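Long-range contacts in DNMT2 (Spodoptera frugiperda, PDB 4H0N), which probably methylates cytosine 38 in the anticodon loop of tRNA(Asp), and cytosines in DNA as well, with S-adenosyl-L-methionine as methyl donor: residues M75-Q80 with N97-L102; V33-V38 with N54-Q59; Y260-Q265 with V274-E279; I247-P252 with L280-F285. The protein carries 3 engineered substitutions. One frame throughout, in Å; residues are numbered along the deposited sequence.

Interaction 1: residues M75-Q80 with N97-L102; sequences MSPPCQ and NSFLYL. With SAH (S-adenosyl-L-homocysteine), chain E.
Apolar packing fills the inner half of this contact, centred on Phe99. With CB toward 75-80 and CG anti to the backbone N (chi1 -165°), Phe99 presents CD1 and CE1 to its partners. Pro77 crosses it obliquely, CG lying 3.5 Å from Phe99 CD1. The extended Met75 arrives at the rim: SD lies in the ring plane, 5.3 Å from the Phe99 centroid, an edge-on Met-aromatic contact. The same SD meets Leu102 CD1 tip to tip at 3.7 Å. An alanine at Phe99 would take away the ring that Met75 and Pro77 share and would probably loosen the seating of helix 99-105 on the end of strand 72-75.

The polar half is sparser. Asn97 ND2 comes to 2.9 Å from Gln80 O, where the two loops run closest.

Both segments also hold the bound S-adenosyl-L-homocysteine. Ser76 OG accepts a hydrogen bond from its amino N at 2.6 Å, Ser98 OG a weak one from the adenine N6 at 2.9 Å, and Pro78 CG touches adenine C8. Pro78, Cys79 and Gln80 form the PCQ motif of cytosine-C5 methyltransferases, with Cys79 the likely catalytic nucleophile. Apolar contacts thus join the segments, while hydroxyls reach the two ends of the cofactor product.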
# COMPACT_ATOMS: atom_id res chain seq x y z
N MET A 75 6.13 -6.32 -7.42
CA MET A 75 7.01 -5.29 -6.90
C MET A 75 6.33 -3.95 -6.62
O MET A 75 5.51 -3.48 -7.40
CB MET A 75 8.17 -5.08 -7.86
CG MET A 75 7.76 -4.68 -9.26
SD MET A 75 9.22 -4.36 -10.27
CE MET A 75 8.47 -3.85 -11.81
N SER A 76 6.69 -3.34 -5.50
CA SER A 76 6.23 -2.00 -5.20
C SER A 76 7.40 -1.12 -4.75
O SER A 76 7.54 -0.81 -3.57
CB SER A 76 5.12 -2.02 -4.13
OG SER A 76 5.44 -2.92 -3.08
N PRO A 77 8.24 -0.71 -5.72
CA PRO A 77 9.42 0.11 -5.44
C PRO A 77 9.06 1.49 -4.89
O PRO A 77 8.21 2.17 -5.47
CB PRO A 77 10.09 0.24 -6.81
CG PRO A 77 8.99 0.02 -7.80
CD PRO A 77 8.08 -0.97 -7.16
N PRO A 78 9.69 1.89 -3.78
CA PRO A 78 9.39 3.14 -3.09
C PRO A 78 9.89 4.34 -3.88
O PRO A 78 10.77 4.20 -4.74
CB PRO A 78 10.20 3.02 -1.81
CG PRO A 78 11.37 2.18 -2.20
CD PRO A 78 10.81 1.17 -3.15
N CYS A 79 9.37 5.53 -3.57
CA CYS A 79 9.87 6.75 -4.17
C CYS A 79 10.98 7.33 -3.31
O CYS A 79 10.76 7.89 -2.26
CB CYS A 79 8.75 7.76 -4.29
SG CYS A 79 8.92 9.00 -5.56
N GLN A 80 12.19 7.19 -3.82
CA GLN A 80 13.38 7.59 -3.13
C GLN A 80 14.17 8.39 -4.11
O GLN A 80 13.99 8.24 -5.29
CB GLN A 80 14.16 6.37 -2.72
CG GLN A 80 13.56 5.66 -1.56
CD GLN A 80 14.46 4.57 -1.06
OE1 GLN A 80 14.77 3.66 -1.77
NE2 GLN A 80 14.85 4.67 0.19
N ASN A 97 17.15 5.37 -4.77
CA ASN A 97 16.26 4.62 -5.63
C ASN A 97 16.97 3.47 -6.35
O ASN A 97 18.06 3.63 -6.90
CB ASN A 97 15.58 5.55 -6.63
CG ASN A 97 14.14 5.18 -6.87
OD1 ASN A 97 13.76 4.01 -6.74
ND2 ASN A 97 13.32 6.16 -7.21
N SER A 98 16.34 2.31 -6.31
CA SER A 98 16.94 1.08 -6.78
C SER A 98 16.28 0.61 -8.07
O SER A 98 16.76 -0.32 -8.72
CB SER A 98 16.79 0.01 -5.70
OG SER A 98 16.69 0.61 -4.42
N PHE A 99 15.19 1.27 -8.44
CA PHE A 99 14.33 0.83 -9.54
C PHE A 99 15.03 0.84 -10.90
O PHE A 99 14.77 -0.03 -11.75
CB PHE A 99 13.06 1.68 -9.60
CG PHE A 99 11.98 1.08 -10.45
CD1 PHE A 99 11.52 -0.20 -10.21
CD2 PHE A 99 11.42 1.81 -11.49
CE1 PHE A 99 10.52 -0.76 -10.99
CE2 PHE A 99 10.42 1.25 -12.28
CZ PHE A 99 9.97 -0.03 -12.03
N LEU A 100 15.91 1.82 -11.11
CA LEU A 100 16.66 1.92 -12.36
C LEU A 100 17.45 0.65 -12.65
O LEU A 100 17.67 0.30 -13.81
CB LEU A 100 17.60 3.12 -12.32
CG LEU A 100 16.97 4.47 -12.65
CD1 LEU A 100 18.05 5.51 -12.88
CD2 LEU A 100 16.05 4.36 -13.85
N TYR A 101 17.88 -0.04 -11.60
CA TYR A 101 18.60 -1.29 -11.75
C TYR A 101 17.73 -2.37 -12.38
O TYR A 101 18.21 -3.17 -13.18
CB TYR A 101 19.12 -1.77 -10.40
CG TYR A 101 19.79 -3.12 -10.47
CD1 TYR A 101 19.16 -4.26 -9.97
CD2 TYR A 101 21.04 -3.26 -11.06
CE1 TYR A 101 19.77 -5.49 -10.04
CE2 TYR A 101 21.66 -4.49 -11.13
CZ TYR A 101 21.02 -5.61 -10.62
OH TYR A 101 21.64 -6.83 -10.69
N LEU A 102 16.45 -2.39 -12.00
CA LEU A 102 15.52 -3.38 -12.54
C LEU A 102 15.29 -3.18 -14.03
O LEU A 102 15.41 -4.12 -14.81
CB LEU A 102 14.19 -3.34 -11.79
CG LEU A 102 14.27 -3.72 -10.31
CD1 LEU A 102 12.88 -3.81 -9.70
CD2 LEU A 102 15.03 -5.03 -10.13
N SAH E . 4.49 -3.51 -0.71
CA SAH E . 5.23 -3.77 0.52
CB SAH E . 6.26 -2.68 0.83
CG SAH E . 6.38 -1.49 -0.11
SD SAH E . 7.17 -0.08 0.70
C SAH E . 4.29 -4.02 1.71
O SAH E . 4.57 -3.62 2.84
OXT SAH E . 3.24 -4.64 1.57
C5' SAH E . 8.80 -0.45 -0.02
C4' SAH E . 9.70 -1.31 0.87
O4' SAH E . 10.81 -1.75 0.12
C3' SAH E . 10.26 -0.58 2.08
O3' SAH E . 9.70 -1.11 3.26
C2' SAH E . 11.76 -0.81 2.06
O2' SAH E . 12.21 -1.40 3.26
C1' SAH E . 11.99 -1.78 0.90
N9 SAH E . 13.16 -1.40 0.09
C8 SAH E . 13.53 -0.13 -0.29
N7 SAH E . 14.66 -0.22 -1.03
C5 SAH E . 15.02 -1.52 -1.13
C6 SAH E . 16.08 -2.15 -1.77
N6 SAH E . 16.98 -1.45 -2.44
N1 SAH E . 16.18 -3.53 -1.70
C2 SAH E . 15.25 -4.26 -1.00
N3 SAH E . 14.20 -3.62 -0.37
C4 SAH E . 14.08 -2.27 -0.43

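Interaction 2: residues V33-V38 with N54-Q59; sequences VDINTV and NRNIQQ. With SAH (S-adenosyl-L-homocysteine), chain E.
Val33 closes strand 27-33 and opens this contact. With CG1 anti to the backbone N (chi1 178°), that methyl crosses obliquely to Ile57 CD1 at 3.6 Å and also lies against the carbonyl of Arg55. Asp34 turns its side chain away from 54-59 and onto the ribose of S-adenosyl-L-homocysteine. Its OD2 accepts from the ligand O2' at 3.0 Å and, through its anti lone pair, from Asn36 N at 2.6 Å, closing an Asx turn; OD1 takes the backbone N of Gly12. Three bonds therefore fix the carboxylate. The carbonyl of Asp34 faces the other segment, where Asn54 CA makes a nearly straight CA-H...O contact with Asp34 O at 3.3 Å.

Ile35 lies over one face of the adenine, its CD1 3.8 Å from ligand C5, while CG2 also packs on the Arg55 carbonyl. Ile57 CD1 lies on the opposite side of the base, near its rim, 3.5 Å from ligand C2. Ile57 N donates a backbone hydrogen bond to ligand N1 at 3.2 Å. Next, Asn36 is the N-cap of helix 37-46, OD1 accepting from Ala39 N, and Thr37 CG2 rests on Asn54 ND2 at 3.6 Å.

An acidic residue after the second strand holding the ribose is a hallmark of class I, Rossmann-like methyltransferases. Strand 27-33 runs parallel between 52-53 and 4-9; Ile57 packs on Leu9 of the latter and on Leu102 of helix 99-105, and Val38 leans on helix 308-316.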
# COMPACT_ATOMS: atom_id res chain seq x y z
N VAL A 33 12.19 -10.12 -1.31
CA VAL A 33 13.42 -9.36 -1.06
C VAL A 33 13.14 -7.99 -0.46
O VAL A 33 12.43 -7.17 -1.06
CB VAL A 33 14.23 -9.17 -2.36
CG1 VAL A 33 15.47 -8.35 -2.09
CG2 VAL A 33 14.60 -10.53 -2.96
N ASP A 34 13.69 -7.74 0.72
CA ASP A 34 13.53 -6.46 1.40
C ASP A 34 14.69 -6.26 2.37
O ASP A 34 15.15 -7.22 2.99
CB ASP A 34 12.19 -6.42 2.14
CG ASP A 34 11.82 -5.03 2.61
OD1 ASP A 34 10.70 -4.57 2.29
OD2 ASP A 34 12.65 -4.38 3.30
N ILE A 35 15.15 -5.02 2.49
CA ILE A 35 16.30 -4.72 3.35
C ILE A 35 15.90 -4.20 4.73
O ILE A 35 16.76 -3.85 5.53
CB ILE A 35 17.23 -3.66 2.72
CG1 ILE A 35 16.47 -2.35 2.50
CG2 ILE A 35 17.83 -4.18 1.42
CD1 ILE A 35 17.30 -1.25 1.92
N ASN A 36 14.60 -4.15 5.00
CA ASN A 36 14.13 -3.66 6.29
C ASN A 36 13.89 -4.77 7.31
O ASN A 36 13.00 -5.60 7.15
CB ASN A 36 12.86 -2.81 6.15
CG ASN A 36 12.51 -2.08 7.43
OD1 ASN A 36 11.62 -2.50 8.17
ND2 ASN A 36 13.23 -1.00 7.70
N THR A 37 14.69 -4.76 8.38
CA THR A 37 14.67 -5.83 9.38
C THR A 37 13.35 -5.95 10.13
O THR A 37 12.94 -7.05 10.49
CB THR A 37 15.81 -5.67 10.39
OG1 THR A 37 16.14 -4.29 10.54
CG2 THR A 37 17.04 -6.44 9.92
N VAL A 38 12.70 -4.82 10.40
CA VAL A 38 11.43 -4.87 11.11
C VAL A 38 10.36 -5.45 10.20
O VAL A 38 9.63 -6.36 10.60
CB VAL A 38 10.99 -3.48 11.59
CG1 VAL A 38 9.58 -3.55 12.14
CG2 VAL A 38 11.96 -2.95 12.65
N ASN A 54 17.21 -10.67 3.16
CA ASN A 54 17.69 -9.33 3.48
C ASN A 54 18.79 -8.99 2.49
O ASN A 54 19.97 -9.26 2.75
CB ASN A 54 18.21 -9.28 4.92
CG ASN A 54 18.34 -7.85 5.44
OD1 ASN A 54 18.76 -6.95 4.71
ND2 ASN A 54 17.98 -7.65 6.70
N ARG A 55 18.41 -8.44 1.35
CA ARG A 55 19.35 -8.15 0.26
C ARG A 55 18.91 -6.93 -0.54
O ARG A 55 17.72 -6.69 -0.72
CB ARG A 55 19.49 -9.37 -0.66
CG ARG A 55 20.27 -9.10 -1.95
CD ARG A 55 20.60 -10.38 -2.69
NE ARG A 55 21.28 -11.35 -1.83
CZ ARG A 55 20.90 -12.61 -1.67
NH1 ARG A 55 19.82 -13.07 -2.29
NH2 ARG A 55 21.59 -13.42 -0.87
N ASN A 56 19.89 -6.16 -1.01
CA ASN A 56 19.62 -5.07 -1.93
C ASN A 56 19.13 -5.57 -3.29
O ASN A 56 19.65 -6.55 -3.83
CB ASN A 56 20.88 -4.23 -2.13
CG ASN A 56 20.59 -2.74 -2.13
OD1 ASN A 56 20.10 -2.19 -3.11
ND2 ASN A 56 20.90 -2.08 -1.01
N ILE A 57 18.14 -4.89 -3.84
CA ILE A 57 17.63 -5.21 -5.17
C ILE A 57 18.76 -5.20 -6.20
O ILE A 57 18.76 -5.97 -7.16
CB ILE A 57 16.47 -4.26 -5.58
CG1 ILE A 57 15.13 -5.01 -5.57
CG2 ILE A 57 16.70 -3.63 -6.95
CD1 ILE A 57 14.72 -5.56 -4.22
N GLN A 58 19.75 -4.34 -5.98
CA GLN A 58 20.87 -4.18 -6.91
C GLN A 58 21.92 -5.29 -6.77
O GLN A 58 22.86 -5.36 -7.56
CB GLN A 58 21.51 -2.80 -6.74
CG GLN A 58 20.54 -1.65 -6.96
CD GLN A 58 20.75 -0.51 -5.98
OE1 GLN A 58 21.25 0.56 -6.35
NE2 GLN A 58 20.36 -0.72 -4.73
N GLN A 59 21.75 -6.16 -5.78
CA GLN A 59 22.62 -7.32 -5.61
C GLN A 59 22.00 -8.51 -6.33
O GLN A 59 22.63 -9.56 -6.46
CB GLN A 59 22.80 -7.66 -4.13
CG GLN A 59 23.41 -6.54 -3.30
CD GLN A 59 24.88 -6.33 -3.58
OE1 GLN A 59 25.29 -5.26 -4.04
NE2 GLN A 59 25.69 -7.35 -3.30
N SAH E . 4.49 -3.51 -0.71
CA SAH E . 5.23 -3.77 0.52
CB SAH E . 6.26 -2.68 0.83
CG SAH E . 6.38 -1.49 -0.11
SD SAH E . 7.17 -0.08 0.70
C SAH E . 4.29 -4.02 1.71
O SAH E . 4.57 -3.62 2.84
OXT SAH E . 3.24 -4.64 1.57
C5' SAH E . 8.80 -0.45 -0.02
C4' SAH E . 9.70 -1.31 0.87
O4' SAH E . 10.81 -1.75 0.12
C3' SAH E . 10.26 -0.58 2.08
O3' SAH E . 9.70 -1.11 3.26
C2' SAH E . 11.76 -0.81 2.06
O2' SAH E . 12.21 -1.40 3.26
C1' SAH E . 11.99 -1.78 0.90
N9 SAH E . 13.16 -1.40 0.09
C8 SAH E . 13.53 -0.13 -0.29
N7 SAH E . 14.66 -0.22 -1.03
C5 SAH E . 15.02 -1.52 -1.13
C6 SAH E . 16.08 -2.15 -1.77
N6 SAH E . 16.98 -1.45 -2.44
N1 SAH E . 16.18 -3.53 -1.70
C2 SAH E . 15.25 -4.26 -1.00
N3 SAH E . 14.20 -3.62 -0.37
C4 SAH E . 14.08 -2.27 -0.43

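Interaction 3: residues Y260-Q265 with V274-E279; sequences YAAAAQ and VELFKE. Engineered in segment 260-265: Ala261 (natural residue Glu), Ala262 (natural residue Glu), Ala264 (natural residue Lys).
Two aromatic torsions set up this contact. Phe277 holds CG anti to its carbonyl carbon (chi1 -75°), which carries the ring from helix 271-278 across to the other helix. Tyr260, with chi1 at -96°, starts away from 274-279 but swings its ring back until one face receives the phenylalanine. The result is a T-shaped pair, the edge of Phe277 directed at the face of Tyr260. Centroids of the Tyr260 and Phe277 rings are 5.0 Å apart and the planes stand at 81°. Phe277 CE1 sits over the middle of the tyrosine ring, 3.8 Å from Tyr260 CZ. At the far end of that ring the hydroxyl is hydrogen-bonded to the carbonyl of Ala217, which fixes the tip of the side chain.

The pair joins two consecutive helices, 253-262 and 271-278, linked by a short connection, in a part of the chain far from the cofactor; this placement is consistent with the smaller, target-recognition lobe of cytosine-C5 methyltransferases. A serine at Tyr260 would strip away the ring face and the bond to Ala217, and would probably leave Phe277 less firmly held between the helices.

On the other side of its tip, Phe277 meets the methyl of Ala263, with CE2 3.4 Å from Ala263 CB. Leu276, one residue earlier, is directed toward the first segment; its CD1 lies 3.7 Å from Ala262 CB, an engineered alanine where the natural protein has glutamate. Leu276 CD1 also lies 3.7 Å from Ala263 N. Cys259, a turn back in helix 253-262, packs on both Leu276 and Phe277, and Phe273 meets the Phe277 ring from within its own helix.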
# COMPACT_ATOMS: atom_id res chain seq x y z
N TYR A 260 -17.67 21.21 17.20
CA TYR A 260 -16.93 22.06 16.28
C TYR A 260 -17.43 23.50 16.30
O TYR A 260 -16.65 24.44 16.20
CB TYR A 260 -16.99 21.50 14.86
CG TYR A 260 -15.80 20.65 14.47
CD1 TYR A 260 -14.62 21.23 14.06
CD2 TYR A 260 -15.87 19.27 14.51
CE1 TYR A 260 -13.52 20.46 13.70
CE2 TYR A 260 -14.79 18.48 14.16
CZ TYR A 260 -13.62 19.08 13.75
OH TYR A 260 -12.54 18.31 13.40
N ALA A 261 -18.75 23.66 16.43
CA ALA A 261 -19.35 24.99 16.49
C ALA A 261 -19.02 25.67 17.81
O ALA A 261 -18.66 26.85 17.84
CB ALA A 261 -20.86 24.89 16.31
N ALA A 262 -19.16 24.93 18.91
CA ALA A 262 -18.87 25.47 20.23
C ALA A 262 -17.38 25.80 20.36
O ALA A 262 -17.01 26.75 21.05
CB ALA A 262 -19.31 24.50 21.30
N ALA A 263 -16.54 25.01 19.70
CA ALA A 263 -15.10 25.26 19.70
C ALA A 263 -14.73 26.43 18.81
O ALA A 263 -13.61 26.94 18.88
CB ALA A 263 -14.35 24.02 19.27
N ALA A 264 -15.66 26.86 17.97
CA ALA A 264 -15.42 27.99 17.07
C ALA A 264 -15.50 29.32 17.80
O ALA A 264 -14.91 30.31 17.37
CB ALA A 264 -16.41 27.96 15.90
N GLN A 265 -16.22 29.34 18.92
CA GLN A 265 -16.33 30.54 19.74
C GLN A 265 -15.22 30.53 20.79
O GLN A 265 -15.43 30.95 21.93
CB GLN A 265 -17.68 30.60 20.44
CG GLN A 265 -18.87 30.36 19.54
CD GLN A 265 -20.06 29.84 20.30
OE1 GLN A 265 -20.69 28.85 19.90
NE2 GLN A 265 -20.38 30.48 21.42
N VAL A 274 -9.85 22.49 23.61
CA VAL A 274 -9.48 21.07 23.75
C VAL A 274 -10.46 20.25 24.61
O VAL A 274 -10.74 19.10 24.28
CB VAL A 274 -8.02 20.90 24.28
CG1 VAL A 274 -7.76 19.49 24.78
CG2 VAL A 274 -7.00 21.28 23.21
N GLU A 275 -10.97 20.84 25.69
CA GLU A 275 -11.91 20.14 26.56
C GLU A 275 -13.15 19.68 25.79
O GLU A 275 -13.70 18.60 26.06
CB GLU A 275 -12.32 20.99 27.77
CG GLU A 275 -13.23 22.17 27.44
CD GLU A 275 -14.27 22.43 28.52
OE1 GLU A 275 -14.66 21.46 29.21
OE2 GLU A 275 -14.70 23.59 28.68
N LEU A 276 -13.58 20.48 24.82
CA LEU A 276 -14.74 20.12 24.01
C LEU A 276 -14.42 18.94 23.10
O LEU A 276 -15.26 18.06 22.90
CB LEU A 276 -15.21 21.32 23.19
CG LEU A 276 -15.63 22.55 24.00
CD1 LEU A 276 -16.22 23.62 23.10
CD2 LEU A 276 -16.61 22.15 25.10
N PHE A 277 -13.21 18.92 22.55
CA PHE A 277 -12.79 17.82 21.68
C PHE A 277 -12.37 16.58 22.45
O PHE A 277 -12.41 15.48 21.92
CB PHE A 277 -11.66 18.28 20.76
CG PHE A 277 -12.12 19.15 19.64
CD1 PHE A 277 -12.77 18.61 18.54
CD2 PHE A 277 -11.93 20.52 19.69
CE1 PHE A 277 -13.21 19.41 17.51
CE2 PHE A 277 -12.36 21.33 18.66
CZ PHE A 277 -13.00 20.77 17.57
N LYS A 278 -11.98 16.77 23.71
CA LYS A 278 -11.62 15.65 24.57
C LYS A 278 -12.83 14.74 24.79
O LYS A 278 -12.69 13.53 24.93
CB LYS A 278 -11.09 16.16 25.91
CG LYS A 278 -9.61 15.88 26.16
CD LYS A 278 -9.43 14.82 27.25
CE LYS A 278 -10.27 15.16 28.47
NZ LYS A 278 -10.00 14.26 29.63
N GLU A 279 -14.03 15.34 24.82
CA GLU A 279 -15.25 14.60 25.13
C GLU A 279 -15.95 14.05 23.89
O GLU A 279 -17.09 13.58 23.97
CB GLU A 279 -16.21 15.44 25.98
CG GLU A 279 -16.70 16.73 25.33
CD GLU A 279 -17.27 17.71 26.34
OE1 GLU A 279 -16.53 18.12 27.26
OE2 GLU A 279 -18.46 18.09 26.22

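Interaction 4: residues I247-P252 with L280-F285; sequences IFTDKP and LKLRYF
A single antiparallel beta bridge ties the end of strand 247-248 to the segment that follows helix 271-278. Phe248 and Arg283 form its hydrogen-bonded pair: Phe248 N donates to Arg283 O at 3.0 Å, and Arg283 N returns the bond to Phe248 O at 2.9 Å, both nearly along the C=O axes. Farther on, Thr249 OG1, anti to its backbone N, donates to Leu280 O at 2.7 Å.

The bridged side chains run side by side. Arg283 is extended from CG to NE and lays one face of its guanidinium over Phe248 CD2, the planes 51° apart. Its NH1 donates to Tyr284 O at 2.9 Å and forms a salt bridge with Glu289, so the buried charge is probably well compensated. Phe248 CB sits over the Phe285 face as a CH-pi contact, 4.1 Å from that ring's centroid. Ile247 CD1 lies 3.4 Å from Tyr284 CD1, and Ile247 CG2 meets Leu282 CB. At the exposed end the aliphatic parts of Lys251 and Lys281 cross, though Lys281 is poorly ordered.

Beyond the bridge, Ile247 pairs with strand 222-223 and Leu282 with Val209. Such a bridge between short strand and loop suits the strand-poor, probable target-recognition lobe of this methyltransferase.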
# COMPACT_ATOMS: atom_id res chain seq x y z
N ILE A 247 -9.73 9.86 11.23
CA ILE A 247 -9.95 9.70 12.66
C ILE A 247 -11.35 9.13 12.87
O ILE A 247 -12.26 9.41 12.09
CB ILE A 247 -9.77 11.06 13.38
CG1 ILE A 247 -8.30 11.45 13.38
CG2 ILE A 247 -10.28 11.01 14.80
CD1 ILE A 247 -7.40 10.35 13.88
N PHE A 248 -11.52 8.31 13.90
CA PHE A 248 -12.81 7.66 14.14
C PHE A 248 -13.42 8.04 15.49
O PHE A 248 -12.70 8.29 16.46
CB PHE A 248 -12.65 6.14 14.06
CG PHE A 248 -13.88 5.39 14.47
CD1 PHE A 248 -14.94 5.25 13.58
CD2 PHE A 248 -14.00 4.84 15.74
CE1 PHE A 248 -16.08 4.57 13.95
CE2 PHE A 248 -15.14 4.16 16.11
CZ PHE A 248 -16.18 4.02 15.22
N THR A 249 -14.75 8.06 15.53
CA THR A 249 -15.49 8.21 16.78
C THR A 249 -16.75 7.36 16.74
O THR A 249 -17.22 6.99 15.66
CB THR A 249 -15.88 9.67 17.05
OG1 THR A 249 -16.36 9.78 18.40
CG2 THR A 249 -16.97 10.12 16.11
N ASP A 250 -17.29 7.04 17.91
CA ASP A 250 -18.51 6.24 17.99
C ASP A 250 -19.71 7.16 18.09
O ASP A 250 -20.85 6.72 17.98
CB ASP A 250 -18.46 5.31 19.20
CG ASP A 250 -17.24 4.41 19.20
OD1 ASP A 250 -17.38 3.24 18.79
OD2 ASP A 250 -16.15 4.88 19.59
N LYS A 251 -19.43 8.45 18.30
CA LYS A 251 -20.47 9.45 18.50
C LYS A 251 -21.15 9.78 17.17
O LYS A 251 -20.56 9.60 16.10
CB LYS A 251 -19.88 10.73 19.11
CG LYS A 251 -19.24 10.62 20.49
CD LYS A 251 -20.30 10.29 21.50
CE LYS A 251 -20.00 10.85 22.88
NZ LYS A 251 -20.77 10.13 23.90
N PRO A 252 -22.41 10.22 17.22
CA PRO A 252 -23.12 10.68 16.02
C PRO A 252 -22.43 11.89 15.40
O PRO A 252 -21.85 12.71 16.12
CB PRO A 252 -24.50 11.08 16.56
CG PRO A 252 -24.66 10.27 17.80
CD PRO A 252 -23.29 10.19 18.40
N LEU A 280 -15.27 14.10 22.75
CA LEU A 280 -15.75 13.46 21.53
C LEU A 280 -15.24 12.03 21.41
O LEU A 280 -15.66 11.29 20.52
CB LEU A 280 -15.33 14.27 20.29
CG LEU A 280 -16.30 15.37 19.84
CD1 LEU A 280 -15.86 15.97 18.51
CD2 LEU A 280 -17.72 14.82 19.76
N LYS A 281 -14.34 11.64 22.31
CA LYS A 281 -13.67 10.34 22.28
C LYS A 281 -13.06 9.95 20.91
O LYS A 281 -13.04 8.76 20.55
CB LYS A 281 -14.54 9.23 22.90
CG LYS A 281 -15.60 8.60 21.96
CD LYS A 281 -16.45 7.54 22.66
CE LYS A 281 -17.88 7.80 22.54
NZ LYS A 281 -18.65 7.05 23.60
N LEU A 282 -12.56 10.93 20.17
CA LEU A 282 -11.88 10.65 18.91
C LEU A 282 -10.70 9.73 19.16
O LEU A 282 -9.93 9.94 20.09
CB LEU A 282 -11.39 11.94 18.26
CG LEU A 282 -12.49 12.92 17.87
CD1 LEU A 282 -11.89 14.23 17.38
CD2 LEU A 282 -13.36 12.30 16.80
N ARG A 283 -10.56 8.71 18.32
CA ARG A 283 -9.46 7.77 18.47
C ARG A 283 -8.93 7.38 17.10
O ARG A 283 -9.61 7.54 16.09
CB ARG A 283 -9.92 6.50 19.18
CG ARG A 283 -10.81 5.61 18.33
CD ARG A 283 -10.65 4.16 18.76
NE ARG A 283 -11.73 3.31 18.29
CZ ARG A 283 -11.69 2.58 17.18
NH1 ARG A 283 -10.60 2.61 16.41
NH2 ARG A 283 -12.72 1.83 16.84
N TYR A 284 -7.70 6.87 17.07
CA TYR A 284 -7.14 6.34 15.84
C TYR A 284 -7.73 4.97 15.51
O TYR A 284 -8.29 4.30 16.39
CB TYR A 284 -5.63 6.24 15.95
CG TYR A 284 -4.94 7.56 16.19
CD1 TYR A 284 -4.86 8.52 15.18
CD2 TYR A 284 -4.36 7.85 17.42
CE1 TYR A 284 -4.22 9.73 15.39
CE2 TYR A 284 -3.72 9.06 17.64
CZ TYR A 284 -3.66 10.00 16.63
OH TYR A 284 -3.02 11.20 16.85
N PHE A 285 -7.61 4.55 14.26
CA PHE A 285 -7.90 3.17 13.91
C PHE A 285 -6.77 2.31 14.47
O PHE A 285 -5.61 2.73 14.46
CB PHE A 285 -8.02 2.99 12.40
CG PHE A 285 -9.26 3.61 11.80
CD1 PHE A 285 -10.50 3.00 11.93
CD2 PHE A 285 -9.19 4.80 11.09
CE1 PHE A 285 -11.64 3.57 11.38
CE2 PHE A 285 -10.32 5.38 10.54
CZ PHE A 285 -11.55 4.76 10.68

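The four contacts fall into two groups on opposite sides of the chain's centre. Interactions 1 and 2 touch, Tyr101 packing on Ile57 and Gln58, and both line the ligand pocket at the ends of the parallel strands; hydrogen bonds there go chiefly to the ligand, and interaction 1 is the more buried. Interactions 3 and 4 lie in the other lobe, their centres 14 Å apart, with 260-265 and 274-279 nested in the loop that 247-252 and 280-285 close. Interaction 4 is buried and held by backbone and side-chain hydrogen bonds, a CH-pi contact and an arginine lying over a phenylalanine, whereas interaction 3, partly exposed, relies on side-chain packing between helices without any hydrogen bond across.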